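Local coordinates for organic hydroperoxide resistance protein (Elizabethkingia anophelis NUHP1, PDB 6D9N), which probably reduces organic hydroperoxides to their alcohols with a redox-active thiol pair, as a thiol-dependent peroxidase of the OsmC/Ohr family, at the interface of chains A and B. Coordinates in Å, arbitrary orientation; residue numbers count along the deposited sequence, not the author numbering. Chains: chain A/B, Organic hydroperoxide resistance protein.

Contact 1: the interface of chains A and B. Residues chain A 17-20; chain B 84-87.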
ATOM      1  N   ALA A  17       1.332  11.928  -0.722  1.00  9.39           N
ATOM      2  CA  ALA A  17       2.078  11.861   0.526  1.00  9.65           C
ATOM      3  C   ALA A  17       3.562  12.080   0.232  1.00  9.67           C
ATOM      4  O   ALA A  17       4.025  11.880  -0.898  1.00 11.24           O
ATOM      5  CB  ALA A  17       1.901  10.508   1.231  1.00 10.46           C
ATOM      6  N   THR A  18       4.294  12.518   1.265  1.00  9.54           N
ATOM      7  CA  THR A  18       5.718  12.819   1.160  1.00 10.47           C
ATOM      8  C   THR A  18       6.454  12.059   2.253  1.00  9.81           C
ATOM      9  O   THR A  18       6.061  12.106   3.420  1.00 10.60           O
ATOM     10  CB  THR A  18       5.937  14.330   1.355  1.00 11.53           C
ATOM     11  OG1 THR A  18       5.257  15.021   0.305  1.00 13.52           O
ATOM     12  CG2 THR A  18       7.455  14.677   1.329  1.00 12.69           C
ATOM     13  N   ALA A  19       7.580  11.434   1.887  1.00  8.98           N
ATOM     14  CA  ALA A  19       8.445  10.730   2.818  1.00  9.14           C
ATOM     15  C   ALA A  19       9.813  11.376   2.811  1.00  8.96           C
ATOM     16  O   ALA A  19      10.348  11.696   1.740  1.00  9.55           O
ATOM     17  CB  ALA A  19       8.606   9.263   2.377  1.00 10.01           C
ATOM     18  N   THR A  20      10.353  11.580   4.010  1.00  9.91           N
ATOM     19  CA  THR A  20      11.704  12.121   4.112  0.68 10.34           C
ATOM     20  C   THR A  20      12.251  11.697   5.474  1.00 11.62           C
ATOM     21  O   THR A  20      11.781  10.703   6.041  1.00 12.22           O
ATOM     22  CB  THR A  20      11.695  13.626   3.820  0.68 10.78           C
ATOM     23  OG1 THR A  20      13.038  14.100   3.759  0.68 11.08           O
ATOM     24  CG2 THR A  20      10.938  14.406   4.877  0.68 11.89           C
TER
ATOM     25  N   THR B  84      17.124  12.918   1.295  1.00  8.80           N
ATOM     26  CA  THR B  84      16.224  12.756   0.154  1.00  8.67           C
ATOM     27  C   THR B  84      14.770  12.976   0.560  1.00  8.72           C
ATOM     28  O   THR B  84      14.395  12.884   1.745  1.00  9.36           O
ATOM     29  CB  THR B  84      16.367  11.342  -0.443  1.00  8.56           C
ATOM     30  OG1 THR B  84      16.026  10.370   0.548  1.00  8.95           O
ATOM     31  CG2 THR B  84      17.772  11.085  -0.921  1.00  9.74           C
ATOM     32  N   THR B  85      13.946  13.277  -0.445  1.00  8.86           N
ATOM     33  CA  THR B  85      12.496  13.387  -0.300  0.86  9.04           C
ATOM     34  C   THR B  85      11.841  12.607  -1.427  1.00  8.87           C
ATOM     35  O   THR B  85      12.293  12.671  -2.579  1.00 10.13           O
ATOM     36  CB  THR B  85      12.098  14.872  -0.411  0.86 10.65           C
ATOM     37  OG1 THR B  85      12.854  15.623   0.552  0.86 11.09           O
ATOM     38  CG2 THR B  85      10.586  15.111  -0.203  0.86 12.57           C
ATOM     39  N   VAL B  86      10.748  11.907  -1.137  1.00  8.36           N
ATOM     40  CA  VAL B  86       9.975  11.269  -2.197  1.00  8.38           C
ATOM     41  C   VAL B  86       8.513  11.646  -2.002  1.00  8.52           C
ATOM     42  O   VAL B  86       7.977  11.525  -0.884  1.00  9.28           O
ATOM     43  CB  VAL B  86      10.114   9.735  -2.159  1.00  9.40           C
ATOM     44  CG1 VAL B  86       9.176   9.071  -3.180  1.00 11.20           C
ATOM     45  CG2 VAL B  86      11.573   9.316  -2.380  1.00  9.79           C
ATOM     46  N   THR B  87       7.865  12.057  -3.090  1.00  8.61           N
ATOM     47  CA  THR B  87       6.417  12.232  -3.103  0.86  9.16           C
ATOM     48  C   THR B  87       5.760  11.181  -3.985  1.00  9.19           C
ATOM     49  O   THR B  87       6.303  10.794  -5.027  1.00 11.01           O
ATOM     50  CB  THR B  87       6.045  13.628  -3.607  0.86 10.74           C
ATOM     51  OG1 THR B  87       6.463  13.792  -4.974  0.86 13.08           O
ATOM     52  CG2 THR B  87       6.618  14.696  -2.688  0.86 10.56           C
TER
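Strand 11-20 of chain A runs antiparallel to the start of strand 85-94 of chain B, and A:Ala19 faces B:Val86 in a pair of reciprocal backbone hydrogen bonds: A:Ala19 N donates to B:Val86 O at 2.8 Å, and B:Val86 N to A:Ala19 O at 2.9 Å. A:Thr18 and B:Thr87 form the neighbouring bridge position, where the two side chains lie alongside each other, pointing the same way. Here the methyl CG2 of B:Thr87 comes 3.3 Å from the hydroxyl OG1 of A:Thr18, a carbon-to-oxygen approach. The methyl branch of A:Thr18 leans the other way along the partner strand and meets the methyl of B:Thr85, CG2 to CG2 at 3.5 Å, the two side chains crossing at a slant. Beyond the bridges the register is continued by a side chain: A:Thr20 holds its hydroxyl opposite the backbone N (chi1 -173°), which carries OG1 towards chain B to donate to the carbonyl O of B:Thr84 at 2.7 Å. That donor stands 26° off the carbonyl plane. The threonines A:Thr18, A:Thr20, B:Thr85 and B:Thr87 thus gather on one side of the paired strands, while A:Ala19 CB and the B:Val86 side chain project from the other. In the fold, the pairing joins the end of the first strand of one subunit to the strand that follows helix 54-77 in the other, extending a beta-sheet across the dimer.

Contact 2: the interface of chains A and B. Residues chain A 41, 44, 53, 55; chain B 13, 15.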
ATOM      1  N   PRO A  41      11.770  -2.524  10.963  1.00 12.36           N
ATOM      2  CA  PRO A  41      11.419  -3.415  12.069  1.00 12.93           C
ATOM      3  C   PRO A  41      12.622  -4.277  12.447  1.00 13.32           C
ATOM      4  O   PRO A  41      13.606  -4.410  11.693  1.00 13.55           O
ATOM      5  CB  PRO A  41      10.315  -4.282  11.461  1.00 12.84           C
ATOM      6  CG  PRO A  41      10.658  -4.344  10.015  1.00 12.68           C
ATOM      7  CD  PRO A  41      11.249  -3.000   9.663  1.00 12.45           C
ATOM      8  N   LEU A  44      14.157  -6.840  10.050  1.00 15.77           N
ATOM      9  CA  LEU A  44      14.925  -6.339   8.916  1.00 16.11           C
ATOM     10  C   LEU A  44      16.150  -5.557   9.376  1.00 18.10           C
ATOM     11  O   LEU A  44      16.693  -4.748   8.605  1.00 19.95           O
ATOM     12  CB  LEU A  44      14.035  -5.490   8.000  1.00 15.46           C
ATOM     13  CG  LEU A  44      12.865  -6.245   7.354  1.00 15.22           C
ATOM     14  CD1 LEU A  44      12.020  -5.283   6.539  1.00 15.37           C
ATOM     15  CD2 LEU A  44      13.397  -7.417   6.508  1.00 16.07           C
ATOM     16  N   ASN A  53       6.059   0.858   9.051  1.00  9.01           N
ATOM     17  CA  ASN A  53       6.971   0.629   7.938  1.00  8.77           C
ATOM     18  C   ASN A  53       6.116   0.431   6.691  1.00  8.05           C
ATOM     19  O   ASN A  53       4.874   0.357   6.781  1.00  8.31           O
ATOM     20  CB  ASN A  53       7.900  -0.573   8.231  1.00  9.25           C
ATOM     21  CG  ASN A  53       7.123  -1.832   8.576  1.00  8.50           C
ATOM     22  OD1 ASN A  53       6.228  -2.253   7.840  1.00  9.18           O
ATOM     23  ND2 ASN A  53       7.456  -2.421   9.717  1.00  9.91           N
ATOM     24  N   GLU A  55       5.663  -2.048   4.696  1.00  8.18           N
ATOM     25  CA  GLU A  55       4.976  -3.330   4.640  1.00  8.08           C
ATOM     26  C   GLU A  55       3.682  -3.246   5.435  1.00  7.53           C
ATOM     27  O   GLU A  55       2.623  -3.737   5.005  1.00  7.99           O
ATOM     28  CB  GLU A  55       5.864  -4.444   5.211  1.00  8.57           C
ATOM     29  CG  GLU A  55       7.168  -4.717   4.478  1.00 10.37           C
ATOM     30  CD  GLU A  55       8.384  -3.875   4.918  1.00 11.59           C
ATOM     31  OE1 GLU A  55       8.240  -2.772   5.470  1.00 11.24           O
ATOM     32  OE2 GLU A  55       9.528  -4.280   4.548  1.00 13.83           O
TER
ATOM     33  N   TYR B  13      10.342 -10.980   6.805  1.00 11.72           N
ATOM     34  CA  TYR B  13       9.548 -10.240   7.773  1.00 11.07           C
ATOM     35  C   TYR B  13       8.101 -10.282   7.293  1.00 10.19           C
ATOM     36  O   TYR B  13       7.848 -10.171   6.091  1.00 10.68           O
ATOM     37  CB  TYR B  13      10.036  -8.771   7.851  1.00 11.19           C
ATOM     38  CG  TYR B  13       9.143  -7.817   8.616  1.00 10.46           C
ATOM     39  CD1 TYR B  13       9.122  -7.812  10.006  1.00 11.03           C
ATOM     40  CD2 TYR B  13       8.329  -6.919   7.946  1.00 10.72           C
ATOM     41  CE1 TYR B  13       8.292  -6.960  10.716  1.00 11.26           C
ATOM     42  CE2 TYR B  13       7.511  -6.026   8.632  1.00 10.86           C
ATOM     43  CZ  TYR B  13       7.507  -6.046  10.024  1.00 10.72           C
ATOM     44  OH  TYR B  13       6.688  -5.151  10.678  1.00 11.24           O
ATOM     45  N   ILE B  15       4.008  -8.784   8.487  1.00  8.95           N
ATOM     46  CA  ILE B  15       3.214  -7.920   9.366  1.00  9.31           C
ATOM     47  C   ILE B  15       1.765  -7.991   8.908  1.00  8.73           C
ATOM     48  O   ILE B  15       1.488  -7.974   7.700  1.00  9.21           O
ATOM     49  CB  ILE B  15       3.757  -6.475   9.382  1.00 10.64           C
ATOM     50  CG1 ILE B  15       2.969  -5.576  10.344  1.00 12.32           C
ATOM     51  CG2 ILE B  15       3.834  -5.853   7.969  1.00 10.51           C
ATOM     52  CD1 ILE B  15       3.082  -5.922  11.807  1.00 14.23           C
TER
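B:Tyr13 of strand 11-20 packs against A:Pro41, A:Leu44 and A:Asn53 of chain A, a side-chain contact between the subunits of this OsmC/Ohr-family dimer. With CG anti to the backbone N (chi1 169°), the phenol projects away from its own strand towards chain A. A:Pro41 lies over one face of the ring: its CG sits 3.6 Å from the ring centroid in a CH-pi contact, while the adjacent CB is displaced towards the hydroxyl-bearing end and approaches CE1 at 3.4 Å. The amide of A:Asn53 meets the far end of the tyrosine from the opposite direction, its plane turned 83° from the ring plane. Its ND2 donates to the phenol OH at 3.0 Å, with 159° at the hydrogen, and the oxygen lies nearly in the amide plane, as expected for a well-aligned amide N-H. The proline over the face and the amide at the hydroxyl would together be expected to limit how far the ring can tilt. At its root, A:Leu44 crosses the tyrosine side chain at about a right angle, and its CG packs 3.8 Å from B:Tyr13 CB. Two residues further along the same strand, B:Ile15 turns its CG2 branch towards the beginning of helix 54-77, where that methyl lies 3.6 Å from the backbone carbonyl carbon C of A:Glu55 and also touches its CB. The glutamate chain bends at chi2, directing its carboxylate away from B:Ile15.

The C-alpha centres of contact 1 and contact 2 lie about 19 Å apart, and both draw on strand 11-20, though from different subunits: chain A supplies its later part to contact 1, and chain B its earlier part to contact 2. The interface is two-fold symmetric, so each contact has a twin and every copy of this strand takes part in both kinds, by backbone pairing near one end and by side-chain packing near the other. Such reciprocal use of one strand would fit the intertwined dimer typical of Ohr proteins, with contact 2 also engaging the start of helix 54-77.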